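Long-range contacts in probable N-acetyl-gamma-glutamyl-phosphate reductase, chloroplastic (Arabidopsis thaliana, PDB 1XYG), which probably catalyses, in arginine biosynthesis, the reversible NADPH-dependent reduction of N-acetyl-L-glutamyl 5-phosphate to the corresponding semialdehyde, with release of phosphate: residues A[212-217]-A[247-252]; A[292-297]-A[320-325]; A[251-256]-A[327-332]; A[184-189]-A[240-245]. One frame throughout, in Å; residues are numbered along the deposited sequence.

Contact 1. Residues A[212-217]-A[247-252]; sequences EGISSY and HLMPMI
L248 N donates to S215 O at 2.8 Å, the direct hydrogen bond that ties segment 212-217 antiparallel to the end of strand 243-249. Beyond it the chains separate slightly, and a water takes over, donating both to G213 O and to L248 O. Next to the bond, S216 and H247 form a non-hydrogen-bonded pair whose side chains share one face; S216 OG lies 2.9 Å from H247 NE2. I214 CG2 presses closely on P250 CD, at 3.5 Å, and sits 3.7 Å from M249 CE. The M249 chain, already bent at chi2, turns again at chi3 (99°) to bring CE there. Y217 instead brings a ring edge to the backbone, with CE1 3.4 Å from L248 N, which lies near the plane of the ring.

Farther out, H247 ND1 is bonded to A190 O and Y217 OH to Y164 OH, both within the chain. Across the subunit boundary, S216 OG pairs with Q256, E212 OE1 with I252 N and I214 N with T297 OG1, all three of the second subunit. This division of bonds implies a sheet edge fixed from two sources, its own chain and the neighbouring subunit of the tetramer.

Contact 2. Residues A[292-297]-A[320-325]; sequences GVVPRT and IIISVI
The puckered ring of P295 is set against strand 318-325, and its rim atoms divide between two residues. CG comes within 3.4 Å of I322 CG2, tighter than usual carbon contact. On the other side of the ring, P295 CB is 4.2 Å from V324 CG2. P295 and I322 cross obliquely, I322 presenting the branch that stands anti to its backbone N. Farther along, T297 approaches V324 at about a right angle, its CG2 4.0 Å from V324 CG1, while V324 CG2 lies 3.9 Å from R296 O. An alanine in place of P295 would keep CB but lose CG and CD, and would probably leave a gap over I322 CG2 and a loop backbone freer to turn. The contact is apolar packing: the loop between strands 286-288 and 306-312 is laid over one face of the mixed sheet of the dimerisation domain, where I322 and V324 point toward it. S323 and I325 point away, and S323 OG is bonded to T167 O on helix 163-177. The polar ends of R296 and T297 bond to the second subunit: T297 OG1 to I214 N of that chain, and R296 NH2 to its E209 O.

Contact 3. Residues A[251-256]-A[327-332]; sequences MIRGMQ and NLVKGA
The loop leading into strand 255-262 passes the turn before helix 329-343 with the CA atoms of G254 and N327 5.4 Å apart. There N327 OD1 accepts a hydrogen bond from G254 N at 3.0 Å; the donor lies in the plane of the amide carbonyl, but the angle at the hydrogen is bent to 138°. N327 CG stands between backbone N and carbonyl carbon (chi1 65°), and its ND2 is bonded to S195 OG, which helps fix the rotation of the amide. N327 CB meets M255 CE at 3.9 Å, the two side chains crossing at about a right angle. A side chain on G254 would strike M251 CE, and its backbone angles alone favour glycine.

R253 extends from CG to NE and sets one guanidinium face against L328, whose CD1 sits over its centre, 3.9 Å from CZ. V329 CG2 lies at the edge, in plane, 3.7 Å from NH1. R253 also makes salt bridges to D326 and to E31 of helix 27-37, and NE is bonded to P359 O of the fourth subunit. A leucine in its place would probably leave E31 and D326 without their positive mate and that terminal carbonyl without its donor.

M255 packs on C163, the probable catalytic cysteine. With R253, L328 and V329 all meeting helix 27-37, the arrangement is a junction between the Rossmann-type NAD-binding domain and the dimerisation domain.

Contact 4. Residues A[184-189]-A[240-245]; sequences ENIIID and VTVSFT
I188 overlaps F244 at the rim of its ring: CG2 lies in the ring plane, 3.9 Å from CD1, the edge atom it meets. F244 CG is anti to its backbone N (chi1 168°), and the ring also stands edge-to-face with Y164. Beside this pair, I186 CB touches V242 CG1 at 4.1 Å, and I188 CD1 reaches V242 CB.

Beneath these side chains strands 187-189 and 243-245 run parallel, the axes of these short segments 4.7 Å apart and 5° from alignment. S243 N donates to I186 O, I188 N to S243 O at 2.7 Å, and T245 N to I188 O, so S243 and I188 each bond with both their N-H and their C=O. I187, S243, D189 and T245 occupy the other face. A water donates to I188 O and to S243 OG, and lies 2.7 Å from T245 OG1, joining both strands. Where the strands part, two more waters link T241 O to the N atoms of N185 and I186.

The D189 and S243 face meets the second subunit: D189 OD2 makes a hydrogen bond to Y260 OH and a salt bridge to K191 NZ, both of that chain, and S243 OG bonds to its D313. On the I188 and F244 face lie helices 163-177 and 224-236, the latter leading into strand 243-249. This parallel pair is an internal part of a mixed sheet with helices on one face and a partner subunit on the other, characteristic of the GAPDH-like dimerisation domain.

Overall arrangement
All four contacts reach the seven-stranded mixed sheet of the dimerisation domain. Contacts 1 and 4 share strand 243-249, at its two ends; their centres are 20 Å apart, yet H247 CE1 of contact 1 comes to 3.1 Å from D189 OD1 of contact 4. Contact 3 starts on M251 and I252, where contact 1 ends, and encloses contact 2 in the chain; I325 N and M255 O, 3.1 Å apart, probably form a hydrogen bond between them. Around C163, catalytic by similarity, contact 3 comes nearest, with the M255 side chain about 3 Å away, against about 7 Å for Y217, 8 Å for F244 and 11 Å for V324. Every contact also touches the second subunit.

Contact 1. Residues A[212-217]-A[247-252]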
loop_
_atom_site.group_PDB
_atom_site.type_symbol
_atom_site.label_atom_id
_atom_site.label_comp_id
_atom_site.label_asym_id
_atom_site.label_seq_id
_atom_site.Cartn_x
_atom_site.Cartn_y
_atom_site.Cartn_z
ATOM N N GLU A 212 -2.745 2.947 4.756
ATOM C CA GLU A 212 -1.899 3.873 5.493
ATOM C C GLU A 212 -2.284 4.119 6.940
ATOM O O GLU A 212 -2.226 5.255 7.425
ATOM C CB GLU A 212 -1.824 5.203 4.740
ATOM C CG GLU A 212 -1.077 5.101 3.419
ATOM C CD GLU A 212 0.360 4.616 3.595
ATOM O OE1 GLU A 212 1.122 5.257 4.348
ATOM O OE2 GLU A 212 0.731 3.588 2.979
ATOM N N GLY A 213 -2.665 3.052 7.631
ATOM C CA GLY A 213 -3.027 3.175 9.029
ATOM C C GLY A 213 -3.398 1.830 9.613
ATOM O O GLY A 213 -3.643 0.875 8.887
ATOM N N ILE A 214 -3.432 1.754 10.935
ATOM C CA ILE A 214 -3.808 0.525 11.609
ATOM C C ILE A 214 -4.755 0.877 12.738
ATOM O O ILE A 214 -4.912 2.053 13.080
ATOM C CB ILE A 214 -2.593 -0.200 12.237
ATOM C CG1 ILE A 214 -1.913 0.717 13.252
ATOM C CG2 ILE A 214 -1.604 -0.621 11.167
ATOM C CD1 ILE A 214 -0.966 -0.031 14.157
ATOM N N SER A 215 -5.372 -0.147 13.314
ATOM C CA SER A 215 -6.283 0.022 14.440
ATOM C C SER A 215 -6.570 -1.338 15.052
ATOM O O SER A 215 -6.470 -2.365 14.385
ATOM C CB SER A 215 -7.602 0.649 13.991
ATOM O OG SER A 215 -8.293 -0.228 13.120
ATOM N N SER A 216 -6.909 -1.345 16.332
ATOM C CA SER A 216 -7.243 -2.581 17.009
ATOM C C SER A 216 -8.718 -2.842 16.701
ATOM O O SER A 216 -9.409 -1.987 16.150
ATOM C CB SER A 216 -7.073 -2.425 18.526
ATOM O OG SER A 216 -5.735 -2.176 18.894
ATOM N N TYR A 217 -9.188 -4.033 17.042
ATOM C CA TYR A 217 -10.587 -4.383 16.873
ATOM C C TYR A 217 -10.844 -5.613 17.722
ATOM O O TYR A 217 -9.908 -6.312 18.108
ATOM C CB TYR A 217 -10.962 -4.635 15.401
ATOM C CG TYR A 217 -10.309 -5.825 14.726
ATOM C CD1 TYR A 217 -9.044 -5.711 14.131
ATOM C CD2 TYR A 217 -10.977 -7.048 14.631
ATOM C CE1 TYR A 217 -8.466 -6.788 13.451
ATOM C CE2 TYR A 217 -10.407 -8.136 13.952
ATOM C CZ TYR A 217 -9.154 -7.997 13.365
ATOM O OH TYR A 217 -8.592 -9.054 12.694
ATOM N N HIS A 247 -5.554 -6.702 15.554
ATOM C CA HIS A 247 -5.202 -5.409 14.971
ATOM C C HIS A 247 -5.318 -5.574 13.463
ATOM O O HIS A 247 -4.881 -6.585 12.913
ATOM C CB HIS A 247 -3.771 -4.995 15.356
ATOM C CG HIS A 247 -3.589 -4.732 16.824
ATOM N ND1 HIS A 247 -3.456 -5.741 17.755
ATOM C CD2 HIS A 247 -3.543 -3.571 17.522
ATOM C CE1 HIS A 247 -3.337 -5.215 18.960
ATOM N NE2 HIS A 247 -3.386 -3.901 18.847
ATOM N N LEU A 248 -5.919 -4.588 12.805
ATOM C CA LEU A 248 -6.112 -4.623 11.355
ATOM C C LEU A 248 -4.956 -3.939 10.621
ATOM O O LEU A 248 -4.689 -2.753 10.817
ATOM C CB LEU A 248 -7.438 -3.951 10.989
ATOM C CG LEU A 248 -7.969 -4.222 9.578
ATOM C CD1 LEU A 248 -8.089 -5.726 9.355
ATOM C CD2 LEU A 248 -9.314 -3.541 9.396
ATOM N N MET A 249 -4.281 -4.699 9.766
ATOM C CA MET A 249 -3.132 -4.195 9.016
ATOM C C MET A 249 -3.479 -3.732 7.606
ATOM O O MET A 249 -4.326 -4.323 6.939
ATOM C CB MET A 249 -2.060 -5.285 8.899
ATOM C CG MET A 249 -1.570 -5.846 10.207
ATOM S SD MET A 249 -0.726 -4.606 11.185
ATOM C CE MET A 249 -2.045 -4.114 12.322
ATOM N N PRO A 250 -2.820 -2.660 7.136
ATOM C CA PRO A 250 -3.068 -2.148 5.786
ATOM C C PRO A 250 -2.299 -3.017 4.780
ATOM O O PRO A 250 -1.304 -2.598 4.202
ATOM C CB PRO A 250 -2.543 -0.713 5.858
ATOM C CG PRO A 250 -1.404 -0.832 6.828
ATOM C CD PRO A 250 -1.966 -1.733 7.907
ATOM N N MET A 251 -2.768 -4.245 4.618
ATOM C CA MET A 251 -2.184 -5.222 3.704
ATOM C C MET A 251 -3.252 -6.293 3.458
ATOM O O MET A 251 -4.180 -6.456 4.257
ATOM C CB MET A 251 -0.924 -5.861 4.309
ATOM C CG MET A 251 -1.181 -6.649 5.580
ATOM S SD MET A 251 0.321 -7.056 6.494
ATOM C CE MET A 251 -0.180 -8.548 7.353
ATOM N N ILE A 252 -3.117 -7.021 2.356
ATOM C CA ILE A 252 -4.092 -8.039 2.007
ATOM C C ILE A 252 -3.943 -9.316 2.819
ATOM O O ILE A 252 -4.855 -9.695 3.562
ATOM C CB ILE A 252 -4.005 -8.400 0.510
ATOM C CG1 ILE A 252 -4.121 -7.132 -0.338
ATOM C CG2 ILE A 252 -5.118 -9.376 0.138
ATOM C CD1 ILE A 252 -3.879 -7.375 -1.818
HETATM O O HOH W 1 -6.051 -0.920 9.164
#

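Contact 2. Residues A[292-297]-A[320-325]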
loop_
_atom_site.group_PDB
_atom_site.type_symbol
_atom_site.label_atom_id
_atom_site.label_comp_id
_atom_site.label_asym_id
_atom_site.label_seq_id
_atom_site.Cartn_x
_atom_site.Cartn_y
_atom_site.Cartn_z
ATOM N N GLY A 292 16.634 -15.589 18.262
ATOM C CA GLY A 292 17.024 -14.243 17.889
ATOM C C GLY A 292 16.572 -13.830 16.504
ATOM O O GLY A 292 16.546 -12.642 16.190
ATOM N N VAL A 293 16.210 -14.804 15.675
ATOM C CA VAL A 293 15.770 -14.514 14.314
ATOM C C VAL A 293 14.304 -14.090 14.285
ATOM O O VAL A 293 13.424 -14.786 14.786
ATOM C CB VAL A 293 15.985 -15.734 13.403
ATOM C CG1 VAL A 293 15.537 -15.425 11.981
ATOM C CG2 VAL A 293 17.444 -16.112 13.428
ATOM N N VAL A 294 14.054 -12.934 13.689
ATOM C CA VAL A 294 12.707 -12.405 13.611
ATOM C C VAL A 294 11.959 -12.837 12.350
ATOM O O VAL A 294 12.388 -12.562 11.231
ATOM C CB VAL A 294 12.725 -10.854 13.674
ATOM C CG1 VAL A 294 11.304 -10.303 13.612
ATOM C CG2 VAL A 294 13.421 -10.397 14.947
ATOM N N PRO A 295 10.833 -13.540 12.519
ATOM C CA PRO A 295 10.071 -13.966 11.340
ATOM C C PRO A 295 9.329 -12.767 10.724
ATOM O O PRO A 295 9.128 -11.751 11.380
ATOM C CB PRO A 295 9.129 -15.032 11.901
ATOM C CG PRO A 295 8.934 -14.614 13.310
ATOM C CD PRO A 295 10.297 -14.149 13.748
ATOM N N ARG A 296 8.959 -12.876 9.454
ATOM C CA ARG A 296 8.243 -11.808 8.759
ATOM C C ARG A 296 7.055 -12.423 8.033
ATOM O O ARG A 296 7.197 -13.479 7.405
ATOM C CB ARG A 296 9.148 -11.126 7.726
ATOM C CG ARG A 296 10.345 -10.394 8.301
ATOM C CD ARG A 296 10.665 -9.148 7.479
ATOM N NE ARG A 296 10.639 -9.420 6.045
ATOM C CZ ARG A 296 10.585 -8.486 5.098
ATOM N NH1 ARG A 296 10.568 -8.841 3.823
ATOM N NH2 ARG A 296 10.536 -7.200 5.416
ATOM N N THR A 297 5.889 -11.780 8.110
ATOM C CA THR A 297 4.721 -12.314 7.418
ATOM C C THR A 297 5.014 -12.341 5.915
ATOM O O THR A 297 4.476 -13.177 5.188
ATOM C CB THR A 297 3.432 -11.478 7.685
ATOM O OG1 THR A 297 3.579 -10.162 7.143
ATOM C CG2 THR A 297 3.163 -11.374 9.189
ATOM N N ILE A 320 9.028 -14.003 24.761
ATOM C CA ILE A 320 8.213 -13.494 23.670
ATOM C C ILE A 320 8.240 -14.466 22.497
ATOM O O ILE A 320 9.306 -14.877 22.032
ATOM C CB ILE A 320 8.722 -12.124 23.187
ATOM C CG1 ILE A 320 8.713 -11.132 24.355
ATOM C CG2 ILE A 320 7.833 -11.606 22.038
ATOM C CD1 ILE A 320 9.260 -9.776 24.018
ATOM N N ILE A 321 7.054 -14.828 22.026
ATOM C CA ILE A 321 6.931 -15.747 20.907
ATOM C C ILE A 321 6.239 -15.061 19.733
ATOM O O ILE A 321 5.181 -14.455 19.894
ATOM C CB ILE A 321 6.114 -16.986 21.314
ATOM C CG1 ILE A 321 6.831 -17.725 22.445
ATOM C CG2 ILE A 321 5.898 -17.885 20.109
ATOM C CD1 ILE A 321 5.951 -18.683 23.182
ATOM N N ILE A 322 6.857 -15.139 18.562
ATOM C CA ILE A 322 6.290 -14.558 17.356
ATOM C C ILE A 322 5.918 -15.717 16.447
ATOM O O ILE A 322 6.730 -16.613 16.214
ATOM C CB ILE A 322 7.304 -13.642 16.643
ATOM C CG1 ILE A 322 7.675 -12.476 17.568
ATOM C CG2 ILE A 322 6.714 -13.108 15.350
ATOM C CD1 ILE A 322 8.692 -11.511 16.991
ATOM N N SER A 323 4.684 -15.704 15.953
ATOM C CA SER A 323 4.187 -16.763 15.075
ATOM C C SER A 323 3.461 -16.131 13.880
ATOM O O SER A 323 2.531 -15.340 14.062
ATOM C CB SER A 323 3.235 -17.662 15.870
ATOM O OG SER A 323 2.721 -18.708 15.076
ATOM N N VAL A 324 3.885 -16.470 12.664
ATOM C CA VAL A 324 3.263 -15.896 11.475
ATOM C C VAL A 324 2.801 -16.921 10.439
ATOM O O VAL A 324 3.359 -18.020 10.330
ATOM C CB VAL A 324 4.226 -14.901 10.774
ATOM C CG1 VAL A 324 4.765 -13.882 11.805
ATOM C CG2 VAL A 324 5.390 -15.671 10.122
ATOM N N ILE A 325 1.782 -16.533 9.678
ATOM C CA ILE A 325 1.213 -17.358 8.616
ATOM C C ILE A 325 0.520 -16.445 7.611
ATOM O O ILE A 325 0.426 -15.234 7.811
ATOM C CB ILE A 325 0.115 -18.329 9.143
ATOM C CG1 ILE A 325 -1.027 -17.534 9.783
ATOM C CG2 ILE A 325 0.695 -19.310 10.152
ATOM C CD1 ILE A 325 -2.224 -18.399 10.166
#

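Contact 3. Residues A[251-256]-A[327-332]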
loop_
_atom_site.group_PDB
_atom_site.type_symbol
_atom_site.label_atom_id
_atom_site.label_comp_id
_atom_site.label_asym_id
_atom_site.label_seq_id
_atom_site.Cartn_x
_atom_site.Cartn_y
_atom_site.Cartn_z
ATOM N N MET A 251 -2.768 -4.245 4.618
ATOM C CA MET A 251 -2.184 -5.222 3.704
ATOM C C MET A 251 -3.252 -6.293 3.458
ATOM O O MET A 251 -4.180 -6.456 4.257
ATOM C CB MET A 251 -0.924 -5.861 4.309
ATOM C CG MET A 251 -1.181 -6.649 5.580
ATOM S SD MET A 251 0.321 -7.056 6.494
ATOM C CE MET A 251 -0.180 -8.548 7.353
ATOM N N ILE A 252 -3.117 -7.021 2.356
ATOM C CA ILE A 252 -4.092 -8.039 2.007
ATOM C C ILE A 252 -3.943 -9.316 2.819
ATOM O O ILE A 252 -4.855 -9.695 3.562
ATOM C CB ILE A 252 -4.005 -8.400 0.510
ATOM C CG1 ILE A 252 -4.121 -7.132 -0.338
ATOM C CG2 ILE A 252 -5.118 -9.376 0.138
ATOM C CD1 ILE A 252 -3.879 -7.375 -1.818
ATOM N N ARG A 253 -2.790 -9.968 2.678
ATOM C CA ARG A 253 -2.512 -11.226 3.362
ATOM C C ARG A 253 -1.473 -11.081 4.462
ATOM O O ARG A 253 -0.696 -10.129 4.471
ATOM C CB ARG A 253 -1.994 -12.270 2.367
ATOM C CG ARG A 253 -2.907 -12.584 1.201
ATOM C CD ARG A 253 -2.231 -13.565 0.239
ATOM N NE ARG A 253 -3.157 -13.987 -0.802
ATOM C CZ ARG A 253 -3.609 -15.230 -0.940
ATOM N NH1 ARG A 253 -3.205 -16.182 -0.109
ATOM N NH2 ARG A 253 -4.499 -15.508 -1.887
ATOM N N GLY A 254 -1.456 -12.043 5.381
ATOM C CA GLY A 254 -0.481 -12.008 6.450
ATOM C C GLY A 254 -1.061 -11.903 7.839
ATOM O O GLY A 254 -2.037 -11.188 8.084
ATOM N N MET A 255 -0.440 -12.615 8.763
ATOM C CA MET A 255 -0.889 -12.596 10.137
ATOM C C MET A 255 0.263 -12.897 11.078
ATOM O O MET A 255 1.107 -13.755 10.804
ATOM C CB MET A 255 -2.007 -13.623 10.342
ATOM C CG MET A 255 -2.513 -13.717 11.770
ATOM S SD MET A 255 -3.881 -14.874 11.895
ATOM C CE MET A 255 -5.250 -13.809 11.326
ATOM N N GLN A 256 0.292 -12.173 12.186
ATOM C CA GLN A 256 1.311 -12.377 13.198
ATOM C C GLN A 256 0.725 -12.242 14.582
ATOM O O GLN A 256 -0.083 -11.358 14.846
ATOM C CB GLN A 256 2.455 -11.359 13.081
ATOM C CG GLN A 256 3.440 -11.456 14.259
ATOM C CD GLN A 256 4.658 -10.555 14.116
ATOM O OE1 GLN A 256 5.149 -10.322 13.007
ATOM N NE2 GLN A 256 5.164 -10.060 15.242
ATOM N N ASN A 327 -2.855 -15.640 6.529
ATOM C CA ASN A 327 -4.175 -15.880 7.115
ATOM C C ASN A 327 -5.153 -16.647 6.227
ATOM O O ASN A 327 -6.024 -17.351 6.732
ATOM C CB ASN A 327 -4.821 -14.557 7.552
ATOM C CG ASN A 327 -5.105 -13.646 6.390
ATOM O OD1 ASN A 327 -4.180 -13.127 5.758
ATOM N ND2 ASN A 327 -6.392 -13.451 6.085
ATOM N N LEU A 328 -5.006 -16.513 4.913
ATOM C CA LEU A 328 -5.888 -17.201 3.976
ATOM C C LEU A 328 -5.485 -18.648 3.675
ATOM O O LEU A 328 -6.319 -19.450 3.246
ATOM C CB LEU A 328 -5.968 -16.423 2.653
ATOM C CG LEU A 328 -6.697 -15.075 2.690
ATOM C CD1 LEU A 328 -6.638 -14.387 1.328
ATOM C CD2 LEU A 328 -8.139 -15.319 3.110
ATOM N N VAL A 329 -4.219 -18.991 3.896
ATOM C CA VAL A 329 -3.754 -20.340 3.593
ATOM C C VAL A 329 -3.678 -21.213 4.840
ATOM O O VAL A 329 -4.631 -21.925 5.152
ATOM C CB VAL A 329 -2.381 -20.306 2.865
ATOM C CG1 VAL A 329 -2.099 -21.656 2.195
ATOM C CG2 VAL A 329 -2.389 -19.227 1.803
ATOM N N LYS A 330 -2.565 -21.167 5.563
ATOM C CA LYS A 330 -2.471 -21.982 6.772
ATOM C C LYS A 330 -3.511 -21.506 7.788
ATOM O O LYS A 330 -3.897 -22.248 8.688
ATOM C CB LYS A 330 -1.064 -21.912 7.373
ATOM C CG LYS A 330 -0.886 -22.733 8.645
ATOM C CD LYS A 330 -1.236 -24.210 8.445
ATOM C CE LYS A 330 -0.966 -25.025 9.713
ATOM N NZ LYS A 330 -1.347 -26.475 9.593
ATOM N N GLY A 331 -3.971 -20.269 7.618
ATOM C CA GLY A 331 -4.965 -19.716 8.513
ATOM C C GLY A 331 -6.381 -20.094 8.100
ATOM O O GLY A 331 -7.334 -19.842 8.839
ATOM N N ALA A 332 -6.523 -20.705 6.924
ATOM C CA ALA A 332 -7.840 -21.102 6.451
ATOM C C ALA A 332 -7.870 -22.251 5.442
ATOM O O ALA A 332 -7.769 -23.418 5.812
ATOM C CB ALA A 332 -8.569 -19.887 5.872
#

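Contact 4. Residues A[184-189]-A[240-245]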
loop_
_atom_site.group_PDB
_atom_site.type_symbol
_atom_site.label_atom_id
_atom_site.label_comp_id
_atom_site.label_asym_id
_atom_site.label_seq_id
_atom_site.Cartn_x
_atom_site.Cartn_y
_atom_site.Cartn_z
ATOM N N GLU A 184 -1.060 -18.424 33.296
ATOM C CA GLU A 184 -1.675 -17.156 33.661
ATOM C C GLU A 184 -0.969 -16.025 32.937
ATOM O O GLU A 184 0.214 -16.127 32.610
ATOM C CB GLU A 184 -1.643 -16.886 35.169
ATOM C CG GLU A 184 -0.589 -17.617 35.942
ATOM C CD GLU A 184 -1.078 -18.960 36.428
ATOM O OE1 GLU A 184 -2.034 -18.999 37.227
ATOM O OE2 GLU A 184 -0.509 -19.986 36.015
ATOM N N ASN A 185 -1.711 -14.960 32.677
ATOM C CA ASN A 185 -1.164 -13.788 32.032
ATOM C C ASN A 185 -0.511 -13.995 30.666
ATOM O O ASN A 185 0.534 -13.435 30.367
ATOM C CB ASN A 185 -0.221 -13.090 33.002
ATOM C CG ASN A 185 -0.950 -12.649 34.265
ATOM O OD1 ASN A 185 -0.725 -13.172 35.345
ATOM N ND2 ASN A 185 -1.841 -11.681 34.119
ATOM N N ILE A 186 -1.122 -14.841 29.849
ATOM C CA ILE A 186 -0.657 -15.057 28.486
ATOM C C ILE A 186 -1.319 -13.913 27.718
ATOM O O ILE A 186 -2.550 -13.863 27.605
ATOM C CB ILE A 186 -1.163 -16.400 27.940
ATOM C CG1 ILE A 186 -0.482 -17.539 28.687
ATOM C CG2 ILE A 186 -0.924 -16.454 26.444
ATOM C CD1 ILE A 186 -1.000 -18.926 28.316
ATOM N N ILE A 187 -0.518 -12.978 27.227
ATOM C CA ILE A 187 -1.063 -11.844 26.499
ATOM C C ILE A 187 -0.703 -11.956 25.028
ATOM O O ILE A 187 0.468 -12.128 24.669
ATOM C CB ILE A 187 -0.530 -10.521 27.080
ATOM C CG1 ILE A 187 -1.015 -10.379 28.522
ATOM C CG2 ILE A 187 -1.012 -9.342 26.239
ATOM C CD1 ILE A 187 -0.537 -9.130 29.213
ATOM N N ILE A 188 -1.722 -11.872 24.179
ATOM C CA ILE A 188 -1.530 -12.001 22.743
ATOM C C ILE A 188 -1.919 -10.738 21.980
ATOM O O ILE A 188 -3.083 -10.320 21.996
ATOM C CB ILE A 188 -2.369 -13.177 22.197
ATOM C CG1 ILE A 188 -2.113 -14.426 23.046
ATOM C CG2 ILE A 188 -2.026 -13.435 20.736
ATOM C CD1 ILE A 188 -3.254 -15.437 23.009
ATOM N N ASP A 189 -0.938 -10.126 21.321
ATOM C CA ASP A 189 -1.194 -8.938 20.512
ATOM C C ASP A 189 -1.033 -9.388 19.058
ATOM O O ASP A 189 0.086 -9.536 18.568
ATOM C CB ASP A 189 -0.199 -7.822 20.843
ATOM C CG ASP A 189 -0.550 -6.519 20.147
ATOM O OD1 ASP A 189 -0.525 -6.496 18.894
ATOM O OD2 ASP A 189 -0.863 -5.524 20.845
ATOM N N VAL A 240 -7.848 -21.947 31.119
ATOM C CA VAL A 240 -6.913 -20.889 30.762
ATOM C C VAL A 240 -7.656 -19.654 30.279
ATOM O O VAL A 240 -8.514 -19.736 29.408
ATOM C CB VAL A 240 -5.949 -21.372 29.665
ATOM C CG1 VAL A 240 -5.037 -20.256 29.224
ATOM C CG2 VAL A 240 -5.142 -22.555 30.192
ATOM N N THR A 241 -7.327 -18.507 30.866
ATOM C CA THR A 241 -7.929 -17.231 30.496
ATOM C C THR A 241 -6.816 -16.371 29.906
ATOM O O THR A 241 -5.831 -16.064 30.584
ATOM C CB THR A 241 -8.524 -16.515 31.730
ATOM O OG1 THR A 241 -9.530 -17.346 32.320
ATOM C CG2 THR A 241 -9.131 -15.184 31.346
ATOM N N VAL A 242 -6.970 -15.986 28.646
ATOM C CA VAL A 242 -5.956 -15.185 27.980
ATOM C C VAL A 242 -6.450 -13.788 27.650
ATOM O O VAL A 242 -7.631 -13.471 27.809
ATOM C CB VAL A 242 -5.508 -15.850 26.655
ATOM C CG1 VAL A 242 -5.075 -17.292 26.907
ATOM C CG2 VAL A 242 -6.650 -15.805 25.652
ATOM N N SER A 243 -5.516 -12.956 27.204
ATOM C CA SER A 243 -5.806 -11.598 26.772
ATOM C C SER A 243 -5.447 -11.677 25.296
ATOM O O SER A 243 -4.323 -12.044 24.953
ATOM C CB SER A 243 -4.899 -10.597 27.494
ATOM O OG SER A 243 -5.146 -9.273 27.053
ATOM N N PHE A 244 -6.396 -11.356 24.425
ATOM C CA PHE A 244 -6.176 -11.433 22.981
ATOM C C PHE A 244 -6.689 -10.180 22.291
ATOM O O PHE A 244 -7.885 -9.894 22.335
ATOM C CB PHE A 244 -6.891 -12.675 22.436
ATOM C CG PHE A 244 -6.988 -12.727 20.939
ATOM C CD1 PHE A 244 -5.851 -12.902 20.154
ATOM C CD2 PHE A 244 -8.224 -12.605 20.309
ATOM C CE1 PHE A 244 -5.942 -12.954 18.764
ATOM C CE2 PHE A 244 -8.329 -12.654 18.916
ATOM C CZ PHE A 244 -7.185 -12.828 18.145
ATOM N N THR A 245 -5.791 -9.430 21.657
ATOM C CA THR A 245 -6.192 -8.204 20.975
ATOM C C THR A 245 -5.789 -8.171 19.504
ATOM O O THR A 245 -4.613 -8.077 19.176
ATOM C CB THR A 245 -5.599 -6.944 21.658
ATOM O OG1 THR A 245 -5.855 -6.984 23.068
ATOM C CG2 THR A 245 -6.230 -5.695 21.081
HETATM O O HOH W 2 -4.836 -15.378 33.246
HETATM O O HOH W 3 -3.256 -16.820 30.278
HETATM O O HOH W 4 -4.371 -8.824 24.385
#